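Local coordinates for N-acetylneuraminic acid (Sialic acid) synthetase (Leptospira borgpetersenii serovar Hardjo-bovis, PDB 6NCS), which probably catalyses the condensation of N-acylmannosamine or its 6-phosphate with phosphoenolpyruvate to give a sialic acid or its 9-phosphate, with manganese bound at its active site, at residues A105-V110 / L124-C129; D48-A53 / K99-F104; A32-G37 / N77-A82; A140-L145 / K167-P172; E158-V163 / K198-F203. All coordinates share one frame; numbering follows the deposited sequence.

Overall arrangement
The five contacts spread round a TIM barrel of eight parallel strands. Contacts 2 and 3, whose segments alternate in sequence, close before contact 1 opens; contacts 4 and 5, which also alternate, follow. In contact 1 strands 102-107 and 123-126 meet beside the manganese site. Contact 2 shares strand 102-107 with it, their centres about 20 Å apart, and touches it through F104. Contact 3 ties the loop after strand 27-33 to the end of helix 73-79. Contacts 4 and 5, with centres about 14 Å apart, share helix 156-168 and join it to helices 134-143 and 193-200. Contact 4 packs on L124 of contact 1. Neighbouring parts of the barrel are thus linked from metal site to outer helices.

Contact 1 (A105-V110 / L124-C129); sequences ATPFDV and LKIASC. With CIT (citric acid), chain D.
T106 and K125 lie side by side and point the same way, each reaching a different oxygen of one carboxylate of a citrate, probably from the crystallisation liquor. T106 OG1, anti to its carbonyl carbon (chi1 -60°), rests 3.1 Å from K125 CG, while T106 CG2 turns to the backbone of I126 and A127. The lysine chain bends at chi2 (73°) and again at chi4, and K125 NZ pairs with E229 and hydrogen-bonds to citrate O2 at 2.5 Å. T106 OG1 bonds to K59 and, at 2.3 Å, to citrate O1. Both citrate distances are too short for their exact values to be trusted. Along the backbone the strands are loosely joined: K125 N gives a weak bond to A105 O, and a water donates to P107 O and accepts from A127 N. K125 O is buried without a partner, near T106 CA (3.3 Å) and P107 CD (3.2 Å). The F108 ring brings CE2 to 4.1 Å from A127 CB, with C129 SG obliquely beside it. Strands 102-107 and 123-126 thus present a hydroxyl and an amine beside the manganese site, chemistry consistent with a pocket for an acidic substrate such as phosphoenolpyruvate.

Contact 2 (D48-A53 / K99-F104); sequences DEAADA and KNILFF
D48 and K99 are brought together by first torsions that set each CG anti to its carbonyl carbon (chi1 -63° and -67°); the lysine chain bends at chi2 and chi4, and NZ ends beside D48. The two side chains pass obliquely, and D48 OD1 forms a long salt bridge of 3.6 Å with K99 NZ. The stronger partner of the same oxygen is R95, through NH1, so the carboxylate is probably held as the anion. A water accepts from K99 NZ and donates to D48 O, tying the amine to the helix backbone. Next to these charged groups the contact is apolar. I101 has CG1 anti to the backbone N and CD1 extended beyond it (chi2 167°); I101 CD1 lies 3.8 Å from A50 CB, and I101 CG2 4.0 Å from A51 CB. The latter methyl also meets K99 CB (3.7 Å) and K99 O (3.5 Å), seating the helix on the turn. That turn is a Schellman motif ending helix 86-98, with N100 at positive phi and I101 N bonded to S96 O. Helix 40-52 thus packs on the link leading into strand 102-107, a helix-to-strand turn of the kind repeated round a TIM barrel.

Contact 3 (A32-G37 / N77-A82); sequences AGLNHG and NLVKPA
The turn from L34 to G37 meets the chain just past helix 73-79, bringing G37 CA to 4.4 Å from A82 CA. Two overlapping turns, type II' from A32 to N35 and type I from L34 to G37, lead the backbone off strand 27-33, and G37 has positive phi. On the other segment A82 N bonds to V79 O at 3.1 Å, curling the chain so that the A82 methyl projects toward the turn. There A82 CB lies 4.0 Å from L34 O and 3.9 Å from G37 C. L34 carries the apolar part: CG is anti to its carbonyl carbon (chi1 -60°), CD1 reaches V79 CG1 at 3.6 Å and CD2 reaches A82 CB at 4.1 Å, so its branches divide between the two. H36 brings CE1 to 3.5 Å from A82 O, with that oxygen in the ring plane at its edge. Its ND1 is hydrogen-bonded to G38 N and its ring stacks on F84, which together fix the imidazole. V79 O is bound by Y63 OH. Loops after the strands of a TIM barrel line its active site; this first one brings the L34 side chain to about 9 Å from the manganese ion.

Contact 4 (A140-L145 / K167-P172); sequences AADSGL and KKKKSP
A141 and S171 come together where two helices end, yet the polar links that are clear between the segments run through water. One water donates to both A141 O and K169 O, at 3.0 Å each. A second lies 3.0 Å from S171 OG, to which it is hydrogen-bonded, and is also close to A140 O and L145 O. S171 OG, anti to its carbonyl carbon (chi1 -55°), sits against A141 CB at 3.6 Å. The two helices, 134-143 and 156-168, are neighbours on the outside of the TIM barrel, and each ends here before running into the next strand. The first closes with an ST turn: S143 OG accepts from L145 N and donates to A140 O at 2.6 Å, and S143 N reaches that carbonyl from the same face of its plane. The second ends in a Schellman motif with K170, at positive phi, as its C-prime residue. On the exposed flank the K169 chain, bent at chi2 (-69°), passes obliquely across D142; D142 OD1 touches K169 CE at 3.3 Å, while K169 NZ stays 4.1 Å from that oxygen, beyond a salt bridge. At the other flank P172 CD packs against L145 O, 3.6 Å away, and G144 O lies a little farther from the same carbon.

Contact 5 (E158-V163 / K198-F203); sequences EIETAV and KSKYEF. With FMT (formic acid), chain F.
Y201 OH donates a very short hydrogen bond of 2.5 Å to E160 OE1, joining two neighbouring outer helices of the TIM barrel, 156-168 and 193-200, the second through the residues just past its end. The carboxylate gets there because E160 CG is anti to the backbone N (chi1 -171°) and the chain then bends at chi2 (65°), turning back toward the phenol. OE1 lies at the edge of the Y201 ring, near its plane, and the carboxylate and ring planes are nearly parallel, 13° apart, though the two side chains cross obliquely. The K200 amine is nearby, but its NZ is 4.3 Å from E160 OE1, beyond a salt bridge; its charge would probably still help to keep the glutamate ionised. The lysine chain, extended beyond CG, starts out over the tyrosine, with K200 CG 3.8 Å above the centre of one ring face. Beside the polar pair the contact is apolar: I159 CG2 lies 4.1 Å from Y201 CE2, while V163 meets both aromatic residues tip to tip. The F203 ring carries Y201 CB over one face, offset toward the rim, and F173 meets it edge-to-face. Nearer the start of helix 156-168, E158 forms a salt bridge with R284 of the second subunit. Between the two rings V163 CG1 is shared evenly, 3.9 Å from Y201 CE1 and 3.9 Å from F203 CE2.

Contact 1 (A105-V110 / L124-C129)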
# COMPACT_ATOMS: atom_id res chain seq x y z
N ALA A 105 27.14 -1.89 -7.76
CA ALA A 105 27.04 -1.11 -8.98
C ALA A 105 26.26 -1.87 -10.03
O ALA A 105 26.04 -3.09 -9.92
CB ALA A 105 28.42 -0.73 -9.53
N THR A 106 25.83 -1.13 -11.04
CA THR A 106 25.16 -1.70 -12.20
C THR A 106 26.17 -1.85 -13.31
O THR A 106 26.63 -0.84 -13.84
CB THR A 106 24.04 -0.77 -12.65
OG1 THR A 106 23.10 -0.61 -11.58
CG2 THR A 106 23.33 -1.32 -13.87
N PRO A 107 26.55 -3.07 -13.70
CA PRO A 107 27.36 -3.22 -14.92
C PRO A 107 26.48 -3.12 -16.15
O PRO A 107 25.34 -3.58 -16.17
CB PRO A 107 27.95 -4.63 -14.78
CG PRO A 107 26.86 -5.38 -14.08
CD PRO A 107 26.27 -4.38 -13.08
N PHE A 108 27.02 -2.52 -17.20
CA PHE A 108 26.29 -2.40 -18.45
C PHE A 108 26.87 -3.29 -19.54
O PHE A 108 26.33 -3.32 -20.65
CB PHE A 108 26.26 -0.94 -18.92
CG PHE A 108 25.29 -0.09 -18.14
CD1 PHE A 108 25.58 0.32 -16.85
CD2 PHE A 108 24.07 0.28 -18.69
CE1 PHE A 108 24.68 1.09 -16.12
CE2 PHE A 108 23.16 1.06 -17.96
CZ PHE A 108 23.47 1.46 -16.68
N ASP A 109 27.95 -4.01 -19.24
CA ASP A 109 28.49 -5.00 -20.17
C ASP A 109 29.24 -6.04 -19.36
O ASP A 109 29.41 -5.91 -18.14
CB ASP A 109 29.39 -4.35 -21.23
CG ASP A 109 30.55 -3.54 -20.65
OD1 ASP A 109 31.03 -3.84 -19.54
OD2 ASP A 109 31.01 -2.61 -21.34
N VAL A 110 29.69 -7.09 -20.04
CA VAL A 110 30.32 -8.22 -19.37
C VAL A 110 31.69 -7.84 -18.81
O VAL A 110 32.02 -8.27 -17.69
CB VAL A 110 30.39 -9.43 -20.31
CG1 VAL A 110 31.30 -10.51 -19.75
CG2 VAL A 110 28.99 -9.99 -20.54
N LEU A 124 24.77 -7.56 -7.73
CA LEU A 124 24.75 -6.87 -9.01
C LEU A 124 23.36 -6.30 -9.27
O LEU A 124 22.35 -6.96 -9.03
CB LEU A 124 25.11 -7.83 -10.16
CG LEU A 124 26.47 -8.53 -10.15
CD1 LEU A 124 26.47 -9.62 -11.21
CD2 LEU A 124 27.58 -7.53 -10.41
N LYS A 125 23.31 -5.07 -9.76
CA LYS A 125 22.07 -4.51 -10.28
C LYS A 125 22.09 -4.58 -11.80
O LYS A 125 23.11 -4.28 -12.41
CB LYS A 125 21.90 -3.05 -9.84
CG LYS A 125 20.74 -2.33 -10.49
CD LYS A 125 19.42 -2.80 -9.94
CE LYS A 125 18.26 -2.30 -10.79
NZ LYS A 125 18.16 -0.81 -10.80
N ILE A 126 20.97 -4.97 -12.41
CA ILE A 126 20.82 -4.94 -13.86
C ILE A 126 19.74 -3.93 -14.19
O ILE A 126 18.61 -4.03 -13.69
CB ILE A 126 20.48 -6.32 -14.45
CG1 ILE A 126 21.58 -7.33 -14.13
CG2 ILE A 126 20.29 -6.21 -15.96
CD1 ILE A 126 22.91 -7.01 -14.76
N ALA A 127 20.09 -2.96 -15.04
CA ALA A 127 19.22 -1.84 -15.37
C ALA A 127 18.00 -2.29 -16.17
O ALA A 127 18.02 -3.33 -16.84
CB ALA A 127 20.00 -0.79 -16.16
N SER A 128 16.94 -1.48 -16.12
CA SER A 128 15.71 -1.82 -16.84
C SER A 128 15.98 -2.00 -18.32
O SER A 128 15.46 -2.93 -18.94
CB SER A 128 14.65 -0.74 -16.64
OG SER A 128 14.22 -0.68 -15.28
N CYS A 129 16.79 -1.12 -18.91
CA CYS A 129 17.08 -1.20 -20.34
C CYS A 129 17.77 -2.49 -20.74
O CYS A 129 17.88 -2.76 -21.94
CB CYS A 129 17.94 -0.00 -20.75
SG CYS A 129 19.61 -0.04 -20.03
C1 CIT D . 20.51 1.22 -12.73
O1 CIT D . 21.59 1.04 -12.14
O2 CIT D . 19.51 0.59 -12.33
C2 CIT D . 20.46 2.18 -13.89
C3 CIT D . 19.29 3.18 -13.84
O7 CIT D . 19.31 3.94 -12.60
C4 CIT D . 19.49 4.10 -15.03
C5 CIT D . 18.54 5.28 -15.04
O3 CIT D . 18.73 6.18 -15.89
O4 CIT D . 17.58 5.38 -14.24
C6 CIT D . 17.96 2.46 -14.03
O5 CIT D . 17.84 1.54 -14.87
O6 CIT D . 16.95 2.80 -13.36
O HOH W 1 22.47 -3.28 -16.69

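Contact 2 (D48-A53 / K99-F104)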
# COMPACT_ATOMS: atom_id res chain seq x y z
N ASP A 48 29.62 9.06 2.19
CA ASP A 48 29.56 9.54 3.58
C ASP A 48 28.15 9.96 3.96
O ASP A 48 27.63 9.57 5.01
CB ASP A 48 30.50 10.73 3.78
CG ASP A 48 31.97 10.38 3.57
OD1 ASP A 48 32.32 9.18 3.50
OD2 ASP A 48 32.77 11.33 3.49
N GLU A 49 27.51 10.78 3.11
CA GLU A 49 26.22 11.34 3.51
C GLU A 49 25.08 10.33 3.35
O GLU A 49 24.08 10.42 4.07
CB GLU A 49 25.96 12.62 2.72
CG GLU A 49 27.06 13.65 3.00
CD GLU A 49 26.71 15.07 2.60
OE1 GLU A 49 25.51 15.39 2.50
OE2 GLU A 49 27.65 15.87 2.41
N ALA A 50 25.23 9.36 2.44
CA ALA A 50 24.26 8.27 2.36
C ALA A 50 24.34 7.37 3.58
O ALA A 50 23.32 6.86 4.06
CB ALA A 50 24.49 7.44 1.09
N ALA A 51 25.56 7.14 4.08
CA ALA A 51 25.69 6.35 5.30
C ALA A 51 25.11 7.09 6.48
O ALA A 51 24.43 6.50 7.33
CB ALA A 51 27.16 5.99 5.53
N ASP A 52 25.32 8.41 6.54
CA ASP A 52 24.75 9.21 7.61
C ASP A 52 23.22 9.20 7.57
O ASP A 52 22.58 9.29 8.63
CB ASP A 52 25.28 10.64 7.54
CG ASP A 52 24.68 11.55 8.58
OD1 ASP A 52 25.02 11.39 9.78
OD2 ASP A 52 23.87 12.42 8.21
N ALA A 53 22.63 9.11 6.38
CA ALA A 53 21.17 9.04 6.22
C ALA A 53 20.61 7.66 6.57
O ALA A 53 19.38 7.52 6.66
CB ALA A 53 20.77 9.40 4.79
N LYS A 99 32.32 3.18 6.27
CA LYS A 99 31.14 3.89 6.74
C LYS A 99 29.95 2.96 6.98
O LYS A 99 28.85 3.44 7.27
CB LYS A 99 30.75 4.98 5.74
CG LYS A 99 31.77 6.13 5.64
CD LYS A 99 32.14 6.66 7.00
CE LYS A 99 32.92 7.96 6.91
NZ LYS A 99 32.01 9.14 7.05
N ASN A 100 30.16 1.64 6.87
CA ASN A 100 29.13 0.64 7.14
C ASN A 100 27.90 0.84 6.25
O ASN A 100 26.76 0.81 6.72
CB ASN A 100 28.72 0.65 8.61
CG ASN A 100 29.86 0.31 9.54
OD1 ASN A 100 30.60 -0.64 9.30
ND2 ASN A 100 30.01 1.09 10.60
N ILE A 101 28.13 1.05 4.96
CA ILE A 101 27.06 1.04 3.98
C ILE A 101 27.49 0.10 2.86
O ILE A 101 28.68 -0.00 2.56
CB ILE A 101 26.73 2.47 3.46
CG1 ILE A 101 25.53 2.44 2.50
CG2 ILE A 101 27.94 3.11 2.80
CD1 ILE A 101 24.95 3.82 2.19
N LEU A 102 26.54 -0.64 2.31
CA LEU A 102 26.90 -1.60 1.27
C LEU A 102 27.18 -0.88 -0.06
O LEU A 102 26.42 -0.01 -0.46
CB LEU A 102 25.79 -2.64 1.10
CG LEU A 102 26.01 -3.77 0.10
CD1 LEU A 102 27.43 -4.31 0.17
CD2 LEU A 102 25.01 -4.88 0.39
N PHE A 103 28.29 -1.24 -0.72
CA PHE A 103 28.61 -0.71 -2.04
C PHE A 103 28.26 -1.74 -3.11
O PHE A 103 28.58 -2.92 -2.95
CB PHE A 103 30.11 -0.37 -2.15
CG PHE A 103 30.60 -0.18 -3.57
CD1 PHE A 103 30.56 1.07 -4.17
CD2 PHE A 103 31.09 -1.26 -4.31
CE1 PHE A 103 31.01 1.25 -5.46
CE2 PHE A 103 31.52 -1.07 -5.61
CZ PHE A 103 31.48 0.17 -6.18
N PHE A 104 27.61 -1.31 -4.19
CA PHE A 104 27.54 -2.16 -5.38
C PHE A 104 27.31 -1.27 -6.60
O PHE A 104 27.36 -0.04 -6.51
CB PHE A 104 26.51 -3.30 -5.25
CG PHE A 104 25.05 -2.89 -5.25
CD1 PHE A 104 24.52 -2.09 -4.24
CD2 PHE A 104 24.18 -3.41 -6.20
CE1 PHE A 104 23.16 -1.77 -4.23
CE2 PHE A 104 22.83 -3.11 -6.18
CZ PHE A 104 22.32 -2.28 -5.20
O HOH W 2 29.26 8.96 7.18

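Contact 3 (A32-G37 / N77-A82)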
# COMPACT_ATOMS: atom_id res chain seq x y z
N ALA A 32 23.39 6.49 -6.62
CA ALA A 32 24.26 7.61 -6.97
C ALA A 32 24.32 7.78 -8.48
O ALA A 32 24.50 8.90 -8.96
CB ALA A 32 25.66 7.40 -6.40
N GLY A 33 24.21 6.68 -9.22
CA GLY A 33 24.08 6.74 -10.66
C GLY A 33 25.28 7.43 -11.28
O GLY A 33 26.43 7.03 -11.06
N LEU A 34 25.00 8.48 -12.05
CA LEU A 34 26.03 9.29 -12.69
C LEU A 34 26.10 10.69 -12.11
O LEU A 34 26.81 11.54 -12.65
CB LEU A 34 25.77 9.36 -14.20
CG LEU A 34 25.78 8.00 -14.90
CD1 LEU A 34 25.74 8.17 -16.40
CD2 LEU A 34 27.01 7.22 -14.48
N ASN A 35 25.40 10.94 -11.00
CA ASN A 35 25.23 12.31 -10.51
C ASN A 35 26.54 12.92 -10.01
O ASN A 35 26.66 14.15 -9.98
CB ASN A 35 24.15 12.32 -9.41
CG ASN A 35 23.88 13.70 -8.88
OD1 ASN A 35 24.39 14.08 -7.83
ND2 ASN A 35 23.07 14.46 -9.60
N HIS A 36 27.54 12.10 -9.68
CA HIS A 36 28.85 12.63 -9.29
C HIS A 36 29.62 13.22 -10.46
O HIS A 36 30.62 13.92 -10.24
CB HIS A 36 29.67 11.52 -8.65
CG HIS A 36 29.70 10.27 -9.47
ND1 HIS A 36 30.40 10.17 -10.65
CD2 HIS A 36 29.07 9.08 -9.31
CE1 HIS A 36 30.22 8.97 -11.17
NE2 HIS A 36 29.42 8.29 -10.37
N GLY A 37 29.22 12.94 -11.70
CA GLY A 37 29.87 13.54 -12.84
C GLY A 37 31.30 13.09 -13.08
O GLY A 37 32.02 13.75 -13.83
N ASN A 77 28.84 11.88 -25.15
CA ASN A 77 29.59 13.00 -24.59
C ASN A 77 29.11 13.37 -23.19
O ASN A 77 29.91 13.79 -22.35
CB ASN A 77 29.49 14.22 -25.51
CG ASN A 77 30.05 13.95 -26.90
OD1 ASN A 77 30.89 13.07 -27.09
ND2 ASN A 77 29.58 14.72 -27.88
N LEU A 78 27.81 13.22 -22.93
CA LEU A 78 27.27 13.58 -21.62
C LEU A 78 27.77 12.64 -20.53
O LEU A 78 28.11 13.08 -19.43
CB LEU A 78 25.74 13.57 -21.66
CG LEU A 78 25.07 13.86 -20.32
CD1 LEU A 78 25.07 15.35 -20.01
CD2 LEU A 78 23.66 13.28 -20.26
N VAL A 79 27.81 11.33 -20.80
CA VAL A 79 28.15 10.36 -19.76
C VAL A 79 29.62 9.98 -19.76
O VAL A 79 30.07 9.33 -18.81
CB VAL A 79 27.28 9.08 -19.87
CG1 VAL A 79 25.80 9.42 -19.78
CG2 VAL A 79 27.61 8.32 -21.15
N LYS A 80 30.37 10.34 -20.80
CA LYS A 80 31.80 10.04 -20.81
C LYS A 80 32.54 10.52 -19.57
O LYS A 80 33.33 9.74 -19.01
CB LYS A 80 32.44 10.62 -22.08
CG LYS A 80 33.79 10.02 -22.40
CD LYS A 80 33.66 8.51 -22.36
CE LYS A 80 34.76 7.81 -23.12
NZ LYS A 80 34.46 6.36 -23.26
N PRO A 81 32.35 11.75 -19.07
CA PRO A 81 33.11 12.19 -17.90
C PRO A 81 32.79 11.43 -16.63
O PRO A 81 33.62 11.42 -15.72
CB PRO A 81 32.73 13.67 -17.75
CG PRO A 81 32.29 14.08 -19.09
CD PRO A 81 31.61 12.88 -19.67
N ALA A 82 31.63 10.80 -16.53
CA ALA A 82 31.21 10.13 -15.31
C ALA A 82 31.65 8.67 -15.25
O ALA A 82 31.28 7.97 -14.31
CB ALA A 82 29.68 10.22 -15.16

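Contact 4 (A140-L145 / K167-P172)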
# COMPACT_ATOMS: atom_id res chain seq x y z
N ALA A 140 25.33 -12.40 -15.54
CA ALA A 140 24.96 -12.12 -14.15
C ALA A 140 24.48 -13.39 -13.44
O ALA A 140 24.85 -13.64 -12.29
CB ALA A 140 23.87 -11.05 -14.12
N ALA A 141 23.67 -14.20 -14.12
CA ALA A 141 23.19 -15.44 -13.51
C ALA A 141 24.35 -16.40 -13.24
O ALA A 141 24.38 -17.06 -12.20
CB ALA A 141 22.14 -16.09 -14.40
N ASP A 142 25.31 -16.49 -14.18
CA ASP A 142 26.44 -17.40 -14.03
C ASP A 142 27.40 -16.96 -12.93
O ASP A 142 28.20 -17.79 -12.46
CB ASP A 142 27.22 -17.50 -15.34
CG ASP A 142 26.40 -18.14 -16.45
OD1 ASP A 142 25.33 -18.69 -16.14
OD2 ASP A 142 26.83 -18.07 -17.62
N SER A 143 27.37 -15.69 -12.54
CA SER A 143 28.33 -15.17 -11.57
C SER A 143 28.10 -15.74 -10.18
O SER A 143 29.03 -15.76 -9.36
CB SER A 143 28.25 -13.65 -11.51
OG SER A 143 27.03 -13.25 -10.90
N GLY A 144 26.88 -16.18 -9.88
CA GLY A 144 26.54 -16.64 -8.55
C GLY A 144 26.24 -15.54 -7.56
O GLY A 144 25.82 -15.84 -6.43
N LEU A 145 26.43 -14.28 -7.93
CA LEU A 145 26.15 -13.18 -7.02
C LEU A 145 24.65 -12.93 -6.91
O LEU A 145 23.85 -13.43 -7.71
CB LEU A 145 26.84 -11.90 -7.49
CG LEU A 145 28.35 -12.00 -7.73
CD1 LEU A 145 28.89 -10.63 -8.17
CD2 LEU A 145 29.04 -12.49 -6.48
N LYS A 167 16.47 -18.27 -12.53
CA LYS A 167 15.98 -19.52 -11.96
C LYS A 167 16.83 -20.70 -12.39
O LYS A 167 17.17 -21.57 -11.58
CB LYS A 167 14.52 -19.74 -12.35
N LYS A 168 17.19 -20.75 -13.68
CA LYS A 168 17.98 -21.85 -14.21
C LYS A 168 19.32 -22.01 -13.50
O LYS A 168 19.83 -23.13 -13.41
CB LYS A 168 18.20 -21.67 -15.71
N LYS A 169 19.91 -20.93 -13.00
CA LYS A 169 21.19 -21.02 -12.29
C LYS A 169 21.03 -20.92 -10.78
O LYS A 169 22.04 -20.85 -10.06
CB LYS A 169 22.14 -19.93 -12.79
CG LYS A 169 22.57 -20.12 -14.23
CD LYS A 169 23.46 -21.33 -14.35
CE LYS A 169 23.88 -21.60 -15.78
NZ LYS A 169 24.84 -22.73 -15.84
N LYS A 170 19.79 -20.89 -10.28
CA LYS A 170 19.52 -20.73 -8.86
C LYS A 170 20.22 -19.50 -8.29
O LYS A 170 20.74 -19.50 -7.18
CB LYS A 170 19.90 -21.99 -8.07
CG LYS A 170 19.10 -23.22 -8.52
CD LYS A 170 19.13 -24.35 -7.50
CE LYS A 170 20.27 -25.32 -7.73
NZ LYS A 170 19.99 -26.69 -7.20
N SER A 171 20.26 -18.43 -9.09
CA SER A 171 20.81 -17.17 -8.60
C SER A 171 19.92 -16.59 -7.50
O SER A 171 18.68 -16.64 -7.61
CB SER A 171 20.91 -16.15 -9.74
OG SER A 171 21.67 -16.66 -10.83
N PRO A 172 20.50 -16.05 -6.43
CA PRO A 172 19.69 -15.23 -5.52
C PRO A 172 19.22 -14.01 -6.29
O PRO A 172 20.01 -13.33 -6.94
CB PRO A 172 20.66 -14.86 -4.39
CG PRO A 172 21.85 -15.74 -4.58
CD PRO A 172 21.92 -16.04 -6.05
O HOH W 3 23.96 -15.06 -9.88
O HOH W 4 24.21 -18.85 -9.86

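Contact 5 (E158-V163 / K198-F203)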
# COMPACT_ATOMS: atom_id res chain seq x y z
N GLU A 158 8.41 -10.70 -21.27
CA GLU A 158 9.81 -10.32 -21.20
C GLU A 158 10.36 -10.54 -19.80
O GLU A 158 11.52 -10.95 -19.63
CB GLU A 158 9.97 -8.86 -21.64
CG GLU A 158 9.83 -8.69 -23.15
CD GLU A 158 9.64 -7.25 -23.59
OE1 GLU A 158 9.42 -6.38 -22.73
OE2 GLU A 158 9.68 -7.00 -24.81
N ILE A 159 9.55 -10.26 -18.78
CA ILE A 159 9.94 -10.50 -17.39
C ILE A 159 10.16 -11.99 -17.16
O ILE A 159 11.15 -12.40 -16.54
CB ILE A 159 8.88 -9.94 -16.44
CG1 ILE A 159 8.86 -8.41 -16.51
CG2 ILE A 159 9.10 -10.44 -15.01
CD1 ILE A 159 7.69 -7.77 -15.75
N GLU A 160 9.23 -12.83 -17.62
CA GLU A 160 9.35 -14.27 -17.42
C GLU A 160 10.61 -14.81 -18.07
O GLU A 160 11.31 -15.66 -17.48
CB GLU A 160 8.11 -14.98 -17.96
CG GLU A 160 8.03 -16.46 -17.60
CD GLU A 160 7.87 -16.70 -16.10
OE1 GLU A 160 7.32 -15.82 -15.40
OE2 GLU A 160 8.29 -17.77 -15.62
N THR A 161 10.94 -14.34 -19.27
CA THR A 161 12.17 -14.78 -19.93
C THR A 161 13.39 -14.40 -19.11
O THR A 161 14.30 -15.21 -18.92
CB THR A 161 12.25 -14.20 -21.34
OG1 THR A 161 11.18 -14.74 -22.13
CG2 THR A 161 13.57 -14.55 -22.01
N ALA A 162 13.42 -13.17 -18.59
CA ALA A 162 14.55 -12.75 -17.77
C ALA A 162 14.62 -13.54 -16.47
O ALA A 162 15.69 -14.02 -16.07
CB ALA A 162 14.46 -11.24 -17.49
N VAL A 163 13.48 -13.70 -15.80
CA VAL A 163 13.46 -14.43 -14.53
C VAL A 163 13.95 -15.86 -14.73
O VAL A 163 14.66 -16.42 -13.88
CB VAL A 163 12.04 -14.40 -13.93
CG1 VAL A 163 11.89 -15.46 -12.85
CG2 VAL A 163 11.69 -13.02 -13.38
N LYS A 198 4.31 -9.97 -6.64
CA LYS A 198 4.42 -10.76 -5.41
C LYS A 198 3.52 -11.98 -5.45
O LYS A 198 3.85 -13.01 -4.85
CB LYS A 198 4.08 -9.91 -4.18
CG LYS A 198 5.17 -8.92 -3.80
CD LYS A 198 4.76 -8.05 -2.61
CE LYS A 198 5.22 -8.67 -1.30
NZ LYS A 198 5.27 -7.66 -0.19
N SER A 199 2.39 -11.89 -6.14
CA SER A 199 1.52 -13.05 -6.30
C SER A 199 2.08 -14.03 -7.32
O SER A 199 1.82 -15.23 -7.22
CB SER A 199 0.12 -12.60 -6.72
OG SER A 199 -0.60 -13.69 -7.28
N LYS A 200 2.86 -13.55 -8.29
CA LYS A 200 3.34 -14.40 -9.37
C LYS A 200 4.62 -15.13 -9.00
O LYS A 200 4.82 -16.26 -9.46
CB LYS A 200 3.58 -13.55 -10.62
CG LYS A 200 3.92 -14.34 -11.87
CD LYS A 200 3.87 -13.46 -13.11
CE LYS A 200 3.95 -14.29 -14.38
NZ LYS A 200 3.78 -13.45 -15.60
N TYR A 201 5.47 -14.52 -8.18
CA TYR A 201 6.81 -15.01 -7.89
C TYR A 201 7.03 -15.15 -6.39
O TYR A 201 6.36 -14.50 -5.59
CB TYR A 201 7.85 -14.05 -8.48
CG TYR A 201 7.79 -13.96 -9.98
CD1 TYR A 201 8.13 -15.04 -10.77
CD2 TYR A 201 7.41 -12.78 -10.61
CE1 TYR A 201 8.08 -14.97 -12.15
CE2 TYR A 201 7.37 -12.68 -11.99
CZ TYR A 201 7.71 -13.79 -12.76
OH TYR A 201 7.67 -13.71 -14.13
N GLU A 202 8.01 -15.98 -6.02
CA GLU A 202 8.29 -16.28 -4.62
C GLU A 202 9.46 -15.48 -4.05
O GLU A 202 9.62 -15.45 -2.83
CB GLU A 202 8.58 -17.78 -4.45
N PHE A 203 10.25 -14.82 -4.89
CA PHE A 203 11.41 -14.05 -4.45
C PHE A 203 11.00 -12.63 -4.10
O PHE A 203 9.88 -12.19 -4.41
CB PHE A 203 12.49 -14.08 -5.54
CG PHE A 203 11.96 -13.83 -6.94
CD1 PHE A 203 11.62 -12.55 -7.35
CD2 PHE A 203 11.80 -14.88 -7.83
CE1 PHE A 203 11.12 -12.32 -8.64
CE2 PHE A 203 11.31 -14.66 -9.12
CZ PHE A 203 10.98 -13.38 -9.52
C FMT F . -0.09 -15.53 -10.32
O1 FMT F . 0.10 -15.17 -11.48
O2 FMT F . -0.58 -14.81 -9.45